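Local coordinates for prenyltransference for protein (Lavandula lanata, PDB 5HC8) that joins two dimethylallyl diphosphate units head-to-middle to make lavandulyl diphosphate, as a dimeric prenyltransferase of the undecaprenyl diphosphate synthase family, at residues S50-Q54 with L55-L59; W63-P67 with Q68-R72; W206-F210 with T211-F215. All coordinates share one frame; numbering follows the deposited sequence.

Interaction 1 (S50-Q54 with L55-L59); sequences SRASQ and LGIKL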
ATOM      1  N   SER A  50     -11.902   4.672 -22.892  1.00 33.47           N
ATOM      2  CA  SER A  50     -11.534   5.138 -24.263  1.00 33.77           C
ATOM      3  C   SER A  50     -10.283   5.920 -24.279  1.00 30.17           C
ATOM      4  O   SER A  50      -9.426   5.662 -25.116  1.00 31.02           O
ATOM      5  CB  SER A  50     -12.542   6.098 -24.836  1.00 37.77           C
ATOM      6  OG  SER A  50     -13.624   5.396 -25.240  1.00 45.22           O
ATOM      7  N   ARG A  51     -10.204   6.912 -23.393  1.00 34.12           N
ATOM      8  CA  ARG A  51      -9.036   7.773 -23.315  1.00 31.79           C
ATOM      9  C   ARG A  51      -7.758   6.984 -22.997  1.00 29.94           C
ATOM     10  O   ARG A  51      -6.732   7.160 -23.660  1.00 28.52           O
ATOM     11  CB  ARG A  51      -9.296   8.911 -22.360  1.00 31.85           C
ATOM     12  CG  ARG A  51      -8.160   9.888 -22.175  1.00 31.36           C
ATOM     13  CD  ARG A  51      -7.654  10.571 -23.457  1.00 31.62           C
ATOM     14  NE  ARG A  51      -8.631  11.604 -23.834  1.00 30.76           N
ATOM     15  CZ  ARG A  51      -8.333  12.611 -24.645  1.00 28.78           C
ATOM     16  NH1 ARG A  51      -7.136  12.693 -25.136  1.00 27.80           N
ATOM     17  NH2 ARG A  51      -9.246  13.491 -24.955  1.00 28.88           N
ATOM     18  N   ALA A  52      -7.825   6.066 -22.015  1.00 28.20           N
ATOM     19  CA  ALA A  52      -6.662   5.290 -21.622  1.00 26.36           C
ATOM     20  C   ALA A  52      -6.202   4.446 -22.820  1.00 26.83           C
ATOM     21  O   ALA A  52      -4.996   4.339 -23.097  1.00 29.58           O
ATOM     22  CB  ALA A  52      -7.000   4.383 -20.444  1.00 27.19           C
ATOM     23  N   SER A  53      -7.165   3.905 -23.570  1.00 28.98           N
ATOM     24  CA  SER A  53      -6.844   3.134 -24.786  1.00 33.67           C
ATOM     25  C   SER A  53      -6.080   3.947 -25.859  1.00 33.24           C
ATOM     26  O   SER A  53      -4.993   3.549 -26.320  1.00 30.79           O
ATOM     27  CB  SER A  53      -8.106   2.483 -25.360  1.00 36.12           C
ATOM     28  OG  SER A  53      -7.822   1.795 -26.567  1.00 37.88           O
ATOM     29  N   GLN A  54      -6.579   5.157 -26.095  1.00 37.14           N
ATOM     30  CA  GLN A  54      -5.990   6.082 -27.067  1.00 38.96           C
ATOM     31  C   GLN A  54      -4.615   6.419 -26.626  1.00 39.41           C
ATOM     32  O   GLN A  54      -3.717   6.594 -27.445  1.00 36.89           O
ATOM     33  CB  GLN A  54      -6.755   7.389 -27.121  1.00 42.47           C
ATOM     34  CG  GLN A  54      -8.164   7.344 -27.706  1.00 52.09           C
ATOM     35  CD  GLN A  54      -8.868   8.710 -27.495  1.00 61.57           C
ATOM     36  OE1 GLN A  54      -8.245   9.791 -27.642  1.00 59.79           O
ATOM     37  NE2 GLN A  54     -10.144   8.663 -27.083  1.00 67.47           N
ATOM     38  N   LEU A  55      -4.411   6.513 -25.331  1.00 34.44           N
ATOM     39  CA  LEU A  55      -3.099   6.915 -24.832  1.00 32.73           C
ATOM     40  C   LEU A  55      -2.081   5.776 -24.863  1.00 32.20           C
ATOM     41  O   LEU A  55      -0.933   5.964 -24.549  1.00 32.54           O
ATOM     42  CB  LEU A  55      -3.216   7.457 -23.408  1.00 36.52           C
ATOM     43  CG  LEU A  55      -3.865   8.814 -23.232  1.00 36.97           C
ATOM     44  CD1 LEU A  55      -4.251   8.991 -21.799  1.00 35.27           C
ATOM     45  CD2 LEU A  55      -2.982   9.992 -23.645  1.00 37.96           C
ATOM     46  N   GLY A  56      -2.493   4.573 -25.218  1.00 33.93           N
ATOM     47  CA  GLY A  56      -1.540   3.486 -25.260  1.00 30.92           C
ATOM     48  C   GLY A  56      -1.295   2.840 -23.910  1.00 30.16           C
ATOM     49  O   GLY A  56      -0.335   2.112 -23.744  1.00 30.30           O
ATOM     50  N   ILE A  57      -2.159   3.088 -22.941  1.00 30.41           N
ATOM     51  CA  ILE A  57      -2.091   2.338 -21.683  1.00 28.03           C
ATOM     52  C   ILE A  57      -2.505   0.860 -21.989  1.00 26.30           C
ATOM     53  O   ILE A  57      -3.372   0.607 -22.773  1.00 27.57           O
ATOM     54  CB  ILE A  57      -2.995   2.999 -20.652  1.00 25.88           C
ATOM     55  CG1 ILE A  57      -2.427   4.372 -20.235  1.00 27.37           C
ATOM     56  CG2 ILE A  57      -3.237   2.081 -19.427  1.00 25.20           C
ATOM     57  CD1 ILE A  57      -3.457   5.233 -19.569  1.00 28.80           C
ATOM     58  N   LYS A  58      -1.824  -0.079 -21.393  1.00 27.34           N
ATOM     59  CA  LYS A  58      -2.007  -1.483 -21.665  1.00 29.64           C
ATOM     60  C   LYS A  58      -3.031  -2.127 -20.744  1.00 28.36           C
ATOM     61  O   LYS A  58      -3.735  -3.002 -21.153  1.00 25.75           O
ATOM     62  CB  LYS A  58      -0.701  -2.210 -21.591  1.00 34.73           C
ATOM     63  CG  LYS A  58       0.256  -1.780 -22.709  1.00 35.12           C
ATOM     64  CD  LYS A  58       1.586  -2.439 -22.529  1.00 44.83           C
ATOM     65  CE  LYS A  58       2.569  -2.033 -23.640  1.00 55.17           C
ATOM     66  NZ  LYS A  58       3.964  -2.351 -23.196  1.00 61.83           N
ATOM     67  N   LEU A  59      -3.125  -1.643 -19.524  1.00 24.87           N
ATOM     68  CA  LEU A  59      -4.168  -2.092 -18.626  1.00 25.93           C
ATOM     69  C   LEU A  59      -4.732  -0.949 -17.798  1.00 24.27           C
ATOM     70  O   LEU A  59      -3.985  -0.202 -17.192  1.00 25.30           O
ATOM     71  CB  LEU A  59      -3.568  -3.249 -17.766  1.00 24.74           C
ATOM     72  CG  LEU A  59      -4.405  -3.507 -16.499  1.00 25.38           C
ATOM     73  CD1 LEU A  59      -5.766  -4.008 -16.871  1.00 27.15           C
ATOM     74  CD2 LEU A  59      -3.637  -4.487 -15.630  1.00 25.69           C
TER
HETATM   75  O   HOH W   1      -3.964   1.097 -25.560  1.00 41.94           O
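Ala52 and Ile57 meet at the C-terminal end of helix 34-54, where CB of Ala52 lies 3.7 Å from CD1 of Ile57. On another side of the same turn, Leu55 lays its CD1 methyl against the aliphatic part of Arg51, with CG of Arg51 4.0 Å away. The bend of Arg51 at chi2 (57°) brings CD alongside Leu55 as well as CG, and the bend at chi3 (76°) then directs NE onward to its salt bridge with Glu225. Behind these side chains the helix ends in a Schellman motif: Ile57 N reaches back to Ala52 O at 3.1 Å and Gly56 N to Ser53 O at 2.9 Å. Gly56 carries the positive phi (83°) that turns the chain out of the helix. A helical bond from Leu55 N to Arg51 O (2.9 Å) lies just before this ending. A water donates to both Ser53 O and Ile57 O, tying the helix end to the outgoing chain. Leu228 and Leu229 of helix 225-237 touch Arg51, Leu229 and Leu232 touch Leu55, and Ile57 packs on Val16 of strand 15-19 just before strand 59-65 begins.

Interaction 2 (W63-P67 with Q68-R72); sequences WALSP and QNFNR. With ISY (3-methylbut-3-enylsulfanyl(phosphonooxy)phosphinic acid), chain F; 61G (2-methylbuta-1,3-diene), chain D; PIS (trihydrogen thiodiphosphate), chain C.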
ATOM      1  N   TRP A  63     -11.601   0.265  -9.782  1.00 23.09           N
ATOM      2  CA  TRP A  63     -12.123  -0.411  -8.567  1.00 24.57           C
ATOM      3  C   TRP A  63     -13.489   0.098  -8.246  1.00 25.73           C
ATOM      4  O   TRP A  63     -13.661   1.306  -8.036  1.00 27.13           O
ATOM      5  CB  TRP A  63     -11.272  -0.106  -7.361  1.00 25.79           C
ATOM      6  CG  TRP A  63     -11.514  -0.955  -6.141  1.00 24.25           C
ATOM      7  CD1 TRP A  63     -11.929  -2.278  -6.061  1.00 25.71           C
ATOM      8  CD2 TRP A  63     -11.240  -0.559  -4.805  1.00 23.73           C
ATOM      9  NE1 TRP A  63     -11.914  -2.683  -4.746  1.00 23.75           N
ATOM     10  CE2 TRP A  63     -11.434  -1.674  -3.975  1.00 23.68           C
ATOM     11  CE3 TRP A  63     -10.736   0.607  -4.238  1.00 26.00           C
ATOM     12  CZ2 TRP A  63     -11.257  -1.594  -2.582  1.00 22.90           C
ATOM     13  CZ3 TRP A  63     -10.600   0.661  -2.898  1.00 25.81           C
ATOM     14  CH2 TRP A  63     -10.805  -0.435  -2.101  1.00 23.41           C
ATOM     15  N   ALA A  64     -14.478  -0.804  -8.213  1.00 26.37           N
ATOM     16  CA  ALA A  64     -15.900  -0.375  -8.064  1.00 28.60           C
ATOM     17  C   ALA A  64     -16.532  -0.828  -6.733  1.00 27.80           C
ATOM     18  O   ALA A  64     -17.527  -0.282  -6.278  1.00 27.15           O
ATOM     19  CB  ALA A  64     -16.729  -0.907  -9.202  1.00 31.90           C
ATOM     20  N   LEU A  65     -15.972  -1.866  -6.116  1.00 25.95           N
ATOM     21  CA  LEU A  65     -16.689  -2.372  -4.956  1.00 28.29           C
ATOM     22  C   LEU A  65     -15.719  -3.179  -4.134  1.00 24.69           C
ATOM     23  O   LEU A  65     -15.128  -4.083  -4.646  1.00 25.71           O
ATOM     24  CB  LEU A  65     -17.864  -3.201  -5.410  1.00 29.03           C
ATOM     25  CG  LEU A  65     -18.772  -3.564  -4.234  1.00 38.82           C
ATOM     26  CD1 LEU A  65     -19.733  -2.439  -3.897  1.00 36.82           C
ATOM     27  CD2 LEU A  65     -19.565  -4.825  -4.557  1.00 43.30           C
ATOM     28  N   SER A  66     -15.543  -2.774  -2.895  1.00 25.31           N
ATOM     29  CA  SER A  66     -14.774  -3.489  -1.890  1.00 26.66           C
ATOM     30  C   SER A  66     -15.619  -4.428  -1.029  1.00 29.80           C
ATOM     31  O   SER A  66     -16.853  -4.279  -0.990  1.00 26.57           O
ATOM     32  CB  SER A  66     -14.060  -2.492  -0.929  1.00 29.64           C
ATOM     33  OG  SER A  66     -14.963  -1.891  -0.015  1.00 28.36           O
ATOM     34  N   PRO A  67     -14.957  -5.350  -0.288  1.00 28.53           N
ATOM     35  CA  PRO A  67     -15.766  -6.178   0.642  1.00 29.01           C
ATOM     36  C   PRO A  67     -16.427  -5.321   1.701  1.00 32.39           C
ATOM     37  O   PRO A  67     -17.591  -5.548   2.042  1.00 33.69           O
ATOM     38  CB  PRO A  67     -14.742  -7.100   1.294  1.00 30.14           C
ATOM     39  CG  PRO A  67     -13.665  -7.224   0.227  1.00 33.39           C
ATOM     40  CD  PRO A  67     -13.573  -5.823  -0.370  1.00 30.76           C
ATOM     41  N   GLN A  68     -15.678  -4.352   2.214  1.00 30.18           N
ATOM     42  CA  GLN A  68     -16.220  -3.391   3.171  1.00 33.40           C
ATOM     43  C   GLN A  68     -17.502  -2.695   2.741  1.00 35.78           C
ATOM     44  O   GLN A  68     -18.412  -2.455   3.565  1.00 34.79           O
ATOM     45  CB  GLN A  68     -15.136  -2.346   3.509  1.00 36.96           C
ATOM     46  CG  GLN A  68     -13.948  -2.861   4.354  1.00 41.34           C
ATOM     47  CD  GLN A  68     -12.995  -3.852   3.635  1.00 46.58           C
ATOM     48  OE1 GLN A  68     -12.798  -3.782   2.409  1.00 25.88           O
ATOM     49  NE2 GLN A  68     -12.472  -4.843   4.400  1.00 51.53           N
ATOM     50  N   ASN A  69     -17.599  -2.362   1.457  1.00 32.05           N
ATOM     51  CA  ASN A  69     -18.768  -1.770   0.909  1.00 32.19           C
ATOM     52  C   ASN A  69     -20.058  -2.580   1.112  1.00 37.43           C
ATOM     53  O   ASN A  69     -21.147  -2.011   0.998  1.00 34.84           O
ATOM     54  CB  ASN A  69     -18.650  -1.567  -0.600  1.00 30.61           C
ATOM     55  CG  ASN A  69     -17.688  -0.436  -1.030  1.00 32.76           C
ATOM     56  OD1 ASN A  69     -17.224  -0.406  -2.206  1.00 31.60           O
ATOM     57  ND2 ASN A  69     -17.456   0.521  -0.153  1.00 33.50           N
ATOM     58  N   PHE A  70     -19.953  -3.886   1.309  1.00 34.98           N
ATOM     59  CA  PHE A  70     -21.155  -4.720   1.567  1.00 36.81           C
ATOM     60  C   PHE A  70     -21.867  -4.371   2.901  1.00 40.02           C
ATOM     61  O   PHE A  70     -22.980  -4.825   3.130  1.00 36.89           O
ATOM     62  CB  PHE A  70     -20.826  -6.222   1.511  1.00 34.68           C
ATOM     63  CG  PHE A  70     -20.669  -6.733   0.120  1.00 37.07           C
ATOM     64  CD1 PHE A  70     -21.780  -7.086  -0.621  1.00 43.38           C
ATOM     65  CD2 PHE A  70     -19.421  -6.767  -0.498  1.00 43.52           C
ATOM     66  CE1 PHE A  70     -21.655  -7.524  -1.918  1.00 42.36           C
ATOM     67  CE2 PHE A  70     -19.280  -7.226  -1.801  1.00 42.20           C
ATOM     68  CZ  PHE A  70     -20.393  -7.624  -2.507  1.00 45.81           C
ATOM     69  N   ASN A  71     -21.209  -3.593   3.752  1.00 36.91           N
ATOM     70  CA  ASN A  71     -21.743  -3.115   5.024  1.00 37.69           C
ATOM     71  C   ASN A  71     -22.501  -1.835   4.896  1.00 36.61           C
ATOM     72  O   ASN A  71     -22.920  -1.245   5.913  1.00 45.67           O
ATOM     73  CB  ASN A  71     -20.616  -2.940   6.034  1.00 35.41           C
ATOM     74  CG  ASN A  71     -20.143  -4.260   6.597  1.00 41.88           C
ATOM     75  OD1 ASN A  71     -20.843  -5.258   6.519  1.00 45.56           O
ATOM     76  ND2 ASN A  71     -18.938  -4.267   7.177  1.00 48.11           N
ATOM     77  N   ARG A  72     -22.698  -1.383   3.674  1.00 36.14           N
ATOM     78  CA  ARG A  72     -23.568  -0.227   3.418  1.00 38.82           C
ATOM     79  C   ARG A  72     -25.000  -0.737   3.398  1.00 38.42           C
ATOM     80  O   ARG A  72     -25.216  -1.945   3.540  1.00 37.07           O
ATOM     81  CB  ARG A  72     -23.244   0.457   2.095  1.00 37.32           C
ATOM     82  CG  ARG A  72     -21.823   1.066   2.162  1.00 36.19           C
ATOM     83  CD  ARG A  72     -21.550   1.902   0.928  1.00 35.77           C
ATOM     84  NE  ARG A  72     -20.190   2.380   0.892  1.00 34.90           N
ATOM     85  CZ  ARG A  72     -19.739   3.367   0.098  1.00 33.98           C
ATOM     86  NH1 ARG A  72     -20.538   4.006  -0.758  1.00 31.77           N
ATOM     87  NH2 ARG A  72     -18.462   3.682   0.168  1.00 32.08           N
TER
HETATM   88  P1  ISY F 405     -13.250   4.716   2.667  1.00 31.31           P
HETATM   89  O2  ISY F 405     -13.879   3.633   1.582  1.00 34.67           O
HETATM   90  P3  ISY F 405     -14.723   3.915   0.280  1.00 33.65           P
HETATM   91  O4  ISY F 405     -13.001   6.123   1.996  1.00 36.30           O
HETATM   92  O5  ISY F 405     -11.970   4.198   3.385  1.00 31.38           O
HETATM   93  O6  ISY F 405     -14.339   4.856   3.723  1.00 33.52           O
HETATM   94  O7  ISY F 405     -15.605   5.097   0.465  1.00 31.62           O
HETATM   95  O8  ISY F 405     -15.405   2.545  -0.178  1.00 33.91           O
HETATM   96  S9  ISY F 405     -13.270   4.532  -1.158  1.00 34.30           S
HETATM   97  C10 ISY F 405     -12.676   2.953  -1.717  1.00 36.99           C
HETATM   98  C11 ISY F 405     -13.234   2.906  -3.117  1.00 40.63           C
HETATM   99  C12 ISY F 405     -13.949   1.693  -3.642  1.00 35.30           C
HETATM  100  C13 ISY F 405     -14.445   1.716  -5.014  1.00 37.95           C
HETATM  101  C14 ISY F 405     -14.333   0.570  -2.753  1.00 36.43           C
HETATM  102  CAC 61G D 403     -18.163   1.913  -3.858  1.00 28.00           C
HETATM  103  CAE 61G D 403     -18.684   2.807  -5.010  1.00 38.77           C
HETATM  104  CAB 61G D 403     -19.007   2.368  -6.414  1.00 37.81           C
HETATM  105  CAD 61G D 403     -18.697   4.207  -4.775  1.00 35.38           C
HETATM  106  CAA 61G D 403     -18.348   4.556  -3.443  1.00 44.92           C
HETATM  107  P1  PIS C 402     -18.553   9.192  -0.539  1.00 32.20           P
HETATM  108  O1  PIS C 402     -19.337   8.099  -1.416  1.00 31.06           O
HETATM  109  P2  PIS C 402     -18.778   6.858  -2.239  1.00 30.50           P
HETATM  110  S1  PIS C 402     -17.739   6.166  -1.163  1.00 45.48           S
HETATM  111  O2  PIS C 402     -17.024   8.979  -0.516  1.00 30.55           O
HETATM  112  O3  PIS C 402     -18.909  10.579  -1.074  1.00 31.66           O
HETATM  113  O4  PIS C 402     -18.074   7.476  -3.397  1.00 29.23           O
HETATM  114  O5  PIS C 402     -19.049   8.921   0.917  1.00 31.46           O
HETATM  115  O6  PIS C 402     -20.058   5.949  -2.560  1.00 33.77           O
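Asn69 turns its CG beside its own backbone N (chi1 -72°), carrying the amide back to Ser66, whose OG sits between backbone N and carbonyl carbon (chi1 74°) and faces the turn. The two residues then grip each other in both directions. Ser66 N donates to Asn69 OD1 over 3.0 Å, nearly straight at 166°, although the donor stands well above the amide's carbonyl plane. In return Asn69 N donates to Ser66 OG at 3.1 Å. This reciprocal pairing is a capping box at the start of the short 3-10 turn 68-71, and Phe70 N continues the turn with a bond to Pro67 O. Outside the box, the Leu65 side chain meets that of Phe70 at about a right angle, CD2 lying 3.6 Å from CZ, while its CD1 rests on CB of Asn69.

With OD1 engaged by the backbone, the amide presents ND2 to the ligand ISY, whose methylbutenyl tail is joined through sulfur to a diphosphate, giving a 2.9 Å bond to its O8; Gly243 O of the second subunit also accepts from ND2. Trp63 spreads one ring face under the methylbutenyl tail. The extended Arg72 chain carries NH1 to O6 of the thiodiphosphate PIS at 2.7 Å, and Glu76 forms a salt bridge with the same nitrogen. The hydrocarbon 61G lies over one guanidinium face. Strand end and turn reach all three ligands, Trp63 and Asn69 at ISY and Arg72 at PIS and 61G. The Arg72 guanidinium edge faces phosphorus of both ISY and PIS, consistent with holding the two diphosphates.

Interaction 3 (W206-F210 with T211-F215); sequences WQLPF and TEFYF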
ATOM      1  N   TRP A 206      -0.345  -5.973  -2.107  1.00 19.31           N
ATOM      2  CA  TRP A 206       0.805  -6.617  -2.708  1.00 20.69           C
ATOM      3  C   TRP A 206       1.267  -5.873  -3.989  1.00 20.25           C
ATOM      4  O   TRP A 206       2.486  -5.758  -4.245  1.00 24.50           O
ATOM      5  CB  TRP A 206       0.483  -8.055  -3.072  1.00 22.35           C
ATOM      6  CG  TRP A 206       1.529  -8.712  -3.908  1.00 22.78           C
ATOM      7  CD1 TRP A 206       1.706  -8.598  -5.254  1.00 20.74           C
ATOM      8  CD2 TRP A 206       2.607  -9.535  -3.415  1.00 21.44           C
ATOM      9  NE1 TRP A 206       2.809  -9.332  -5.637  1.00 24.58           N
ATOM     10  CE2 TRP A 206       3.387  -9.909  -4.525  1.00 23.70           C
ATOM     11  CE3 TRP A 206       2.946 -10.036  -2.165  1.00 23.98           C
ATOM     12  CZ2 TRP A 206       4.491 -10.756  -4.393  1.00 24.69           C
ATOM     13  CZ3 TRP A 206       4.076 -10.769  -2.022  1.00 27.42           C
ATOM     14  CH2 TRP A 206       4.807 -11.192  -3.144  1.00 26.01           C
ATOM     15  N   GLN A 207       0.280  -5.439  -4.741  1.00 21.03           N
ATOM     16  CA  GLN A 207       0.500  -4.827  -6.039  1.00 21.73           C
ATOM     17  C   GLN A 207       1.186  -3.482  -6.043  1.00 22.34           C
ATOM     18  O   GLN A 207       1.596  -3.050  -7.136  1.00 19.48           O
ATOM     19  CB  GLN A 207      -0.774  -4.834  -6.905  1.00 21.04           C
ATOM     20  CG  GLN A 207      -1.301  -6.218  -7.269  1.00 22.95           C
ATOM     21  CD  GLN A 207      -2.163  -6.932  -6.208  1.00 24.84           C
ATOM     22  OE1 GLN A 207      -2.307  -6.461  -5.047  1.00 24.97           O
ATOM     23  NE2 GLN A 207      -2.744  -8.078  -6.600  1.00 24.77           N
ATOM     24  N   LEU A 208       1.346  -2.835  -4.897  1.00 22.81           N
ATOM     25  CA  LEU A 208       1.695  -1.393  -4.836  1.00 22.38           C
ATOM     26  C   LEU A 208       3.066  -0.957  -4.349  1.00 20.37           C
ATOM     27  O   LEU A 208       3.171   0.195  -3.961  1.00 23.12           O
ATOM     28  CB  LEU A 208       0.604  -0.632  -3.991  1.00 22.58           C
ATOM     29  CG  LEU A 208      -0.836  -0.720  -4.487  1.00 22.62           C
ATOM     30  CD1 LEU A 208      -1.665   0.287  -3.653  1.00 23.48           C
ATOM     31  CD2 LEU A 208      -0.994  -0.363  -5.967  1.00 24.43           C
ATOM     32  N   PRO A 209       4.133  -1.844  -4.321  1.00 21.03           N
ATOM     33  CA  PRO A 209       5.391  -1.450  -3.668  1.00 22.06           C
ATOM     34  C   PRO A 209       6.042  -0.235  -4.337  1.00 22.43           C
ATOM     35  O   PRO A 209       6.600   0.577  -3.625  1.00 23.48           O
ATOM     36  CB  PRO A 209       6.301  -2.711  -3.779  1.00 21.93           C
ATOM     37  CG  PRO A 209       5.698  -3.540  -4.873  1.00 24.57           C
ATOM     38  CD  PRO A 209       4.228  -3.192  -4.911  1.00 24.53           C
ATOM     39  N   PHE A 210       5.852  -0.065  -5.643  1.00 24.60           N
ATOM     40  CA  PHE A 210       6.515   1.069  -6.377  1.00 23.65           C
ATOM     41  C   PHE A 210       5.597   1.914  -7.174  1.00 24.77           C
ATOM     42  O   PHE A 210       6.042   2.817  -7.858  1.00 23.79           O
ATOM     43  CB  PHE A 210       7.735   0.566  -7.195  1.00 25.92           C
ATOM     44  CG  PHE A 210       8.847  -0.026  -6.288  1.00 27.88           C
ATOM     45  CD1 PHE A 210       9.665   0.810  -5.557  1.00 30.22           C
ATOM     46  CD2 PHE A 210       8.975  -1.381  -6.168  1.00 32.22           C
ATOM     47  CE1 PHE A 210      10.646   0.295  -4.725  1.00 36.37           C
ATOM     48  CE2 PHE A 210       9.947  -1.920  -5.320  1.00 34.15           C
ATOM     49  CZ  PHE A 210      10.762  -1.085  -4.622  1.00 31.16           C
ATOM     50  N   THR A 211       4.296   1.614  -7.145  1.00 21.47           N
ATOM     51  CA  THR A 211       3.304   2.457  -7.738  1.00 20.75           C
ATOM     52  C   THR A 211       3.360   3.954  -7.305  1.00 23.02           C
ATOM     53  O   THR A 211       3.533   4.307  -6.139  1.00 21.16           O
ATOM     54  CB  THR A 211       1.945   1.912  -7.319  1.00 20.42           C
ATOM     55  OG1 THR A 211       1.897   0.503  -7.622  1.00 21.31           O
ATOM     56  CG2 THR A 211       0.806   2.658  -7.982  1.00 20.94           C
ATOM     57  N   GLU A 212       3.289   4.835  -8.295  1.00 25.28           N
ATOM     58  CA  GLU A 212       3.137   6.281  -8.054  1.00 22.69           C
ATOM     59  C   GLU A 212       1.708   6.542  -7.685  1.00 21.74           C
ATOM     60  O   GLU A 212       0.785   6.097  -8.390  1.00 20.53           O
ATOM     61  CB  GLU A 212       3.538   7.036  -9.336  1.00 24.06           C
ATOM     62  CG  GLU A 212       5.021   6.916  -9.630  1.00 24.58           C
ATOM     63  CD  GLU A 212       5.900   7.599  -8.589  1.00 25.63           C
ATOM     64  OE1 GLU A 212       5.443   8.546  -7.963  1.00 23.43           O
ATOM     65  OE2 GLU A 212       7.023   7.159  -8.370  1.00 27.14           O
ATOM     66  N   PHE A 213       1.496   7.265  -6.592  1.00 21.05           N
ATOM     67  CA  PHE A 213       0.166   7.669  -6.176  1.00 22.78           C
ATOM     68  C   PHE A 213      -0.144   9.110  -6.617  1.00 26.51           C
ATOM     69  O   PHE A 213       0.702  10.011  -6.516  1.00 27.56           O
ATOM     70  CB  PHE A 213       0.056   7.622  -4.661  1.00 23.37           C
ATOM     71  CG  PHE A 213       0.298   6.266  -4.039  1.00 21.93           C
ATOM     72  CD1 PHE A 213       0.126   5.100  -4.733  1.00 22.31           C
ATOM     73  CD2 PHE A 213       0.701   6.186  -2.764  1.00 22.44           C
ATOM     74  CE1 PHE A 213       0.295   3.863  -4.104  1.00 24.53           C
ATOM     75  CE2 PHE A 213       0.889   4.971  -2.123  1.00 21.35           C
ATOM     76  CZ  PHE A 213       0.655   3.801  -2.777  1.00 21.23           C
ATOM     77  N   TYR A 214      -1.347   9.297  -7.130  1.00 23.82           N
ATOM     78  CA  TYR A 214      -1.880  10.567  -7.470  1.00 22.78           C
ATOM     79  C   TYR A 214      -3.249  10.768  -6.847  1.00 24.06           C
ATOM     80  O   TYR A 214      -4.175  10.008  -7.078  1.00 22.47           O
ATOM     81  CB  TYR A 214      -1.974  10.638  -8.968  1.00 25.73           C
ATOM     82  CG  TYR A 214      -2.576  11.933  -9.525  1.00 26.07           C
ATOM     83  CD1 TYR A 214      -1.809  13.061  -9.712  1.00 29.62           C
ATOM     84  CD2 TYR A 214      -3.943  12.013  -9.833  1.00 28.27           C
ATOM     85  CE1 TYR A 214      -2.356  14.229 -10.221  1.00 30.55           C
ATOM     86  CE2 TYR A 214      -4.507  13.161 -10.314  1.00 27.85           C
ATOM     87  CZ  TYR A 214      -3.726  14.246 -10.545  1.00 31.88           C
ATOM     88  OH  TYR A 214      -4.316  15.343 -11.093  1.00 30.92           O
ATOM     89  N   PHE A 215      -3.361  11.793  -6.017  1.00 21.58           N
ATOM     90  CA  PHE A 215      -4.585  12.082  -5.298  1.00 24.46           C
ATOM     91  C   PHE A 215      -5.147  13.405  -5.803  1.00 30.36           C
ATOM     92  O   PHE A 215      -4.409  14.371  -5.860  1.00 29.74           O
ATOM     93  CB  PHE A 215      -4.268  12.197  -3.825  1.00 25.39           C
ATOM     94  CG  PHE A 215      -3.660  10.965  -3.234  1.00 24.00           C
ATOM     95  CD1 PHE A 215      -4.423   9.892  -2.898  1.00 24.32           C
ATOM     96  CD2 PHE A 215      -2.263  10.898  -2.982  1.00 25.46           C
ATOM     97  CE1 PHE A 215      -3.852   8.742  -2.368  1.00 27.81           C
ATOM     98  CE2 PHE A 215      -1.727   9.741  -2.429  1.00 24.87           C
ATOM     99  CZ  PHE A 215      -2.509   8.668  -2.147  1.00 24.52           C
TER
HETATM  100  O   HOH W   2       4.056   2.758  -4.033  1.00 20.33           O
HETATM  101  O   HOH W   3       8.070   4.394  -8.508  1.00 32.98           O
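Between Leu208 and Thr211, whose CA atoms are 5.1 Å apart, the backbone makes a tight turn with Pro209 and Phe210 at its two central positions before straightening into strand 212-215. This strand lies at one edge of the chain's parallel sheet, in the fold of the cis-prenyltransferase family, and it pairs with strand 190-193 through backbone bonds of Glu212 and Tyr214. At the bend, the Leu208 side chain lies obliquely across Thr211, its CD2 methyl 3.4 Å from OG1. Thr211 holds OG1 beside its backbone N (chi1 -52°), facing Leu208, and the hydroxyl makes its hydrogen bond to Pro188 O. The other methyl of Leu208 goes to Phe213: CD1 is 4.1 Å from CE1, and the two side chains meet at about a right angle. Leu191 of strand 190-193 touches Leu208, Thr211 and Phe213 alike, which packs all three against the neighbouring strand.

No direct hydrogen bond joins 206-210 to 211-215. One water lies 2.7 Å from both Leu208 O and Thr211 O, within donating distance of each, though it has other acceptors to share its protons with. Glu212 is held by charge, OE1 by Arg238 and OE2 by Arg199 of the second subunit, while Trp206 makes a cation-pi contact with Arg145 of that subunit. A second water donates to Phe210 O at 2.6 Å and to Glu212 OE2 at 3.0 Å.

In the fold
From the N terminus the chain comes first to interaction 1, which closes the turn from helix 34-54 towards strand 59-65. Strand 59-65, an inner strand of the sheet, then runs to interaction 2, whose centre is about 26 Å from that of the first and on the opposite side of the chain's centre; here the turn leads from the strand towards helix 74-89 and lines the ligand site. Much later, interaction 3 shapes the loop between strands 190-193 and 212-215. The three follow in series, neither nesting nor crossing. Interactions 2 and 3 reach the same sheet and both touch the second subunit, whereas interaction 1 makes no contact with it.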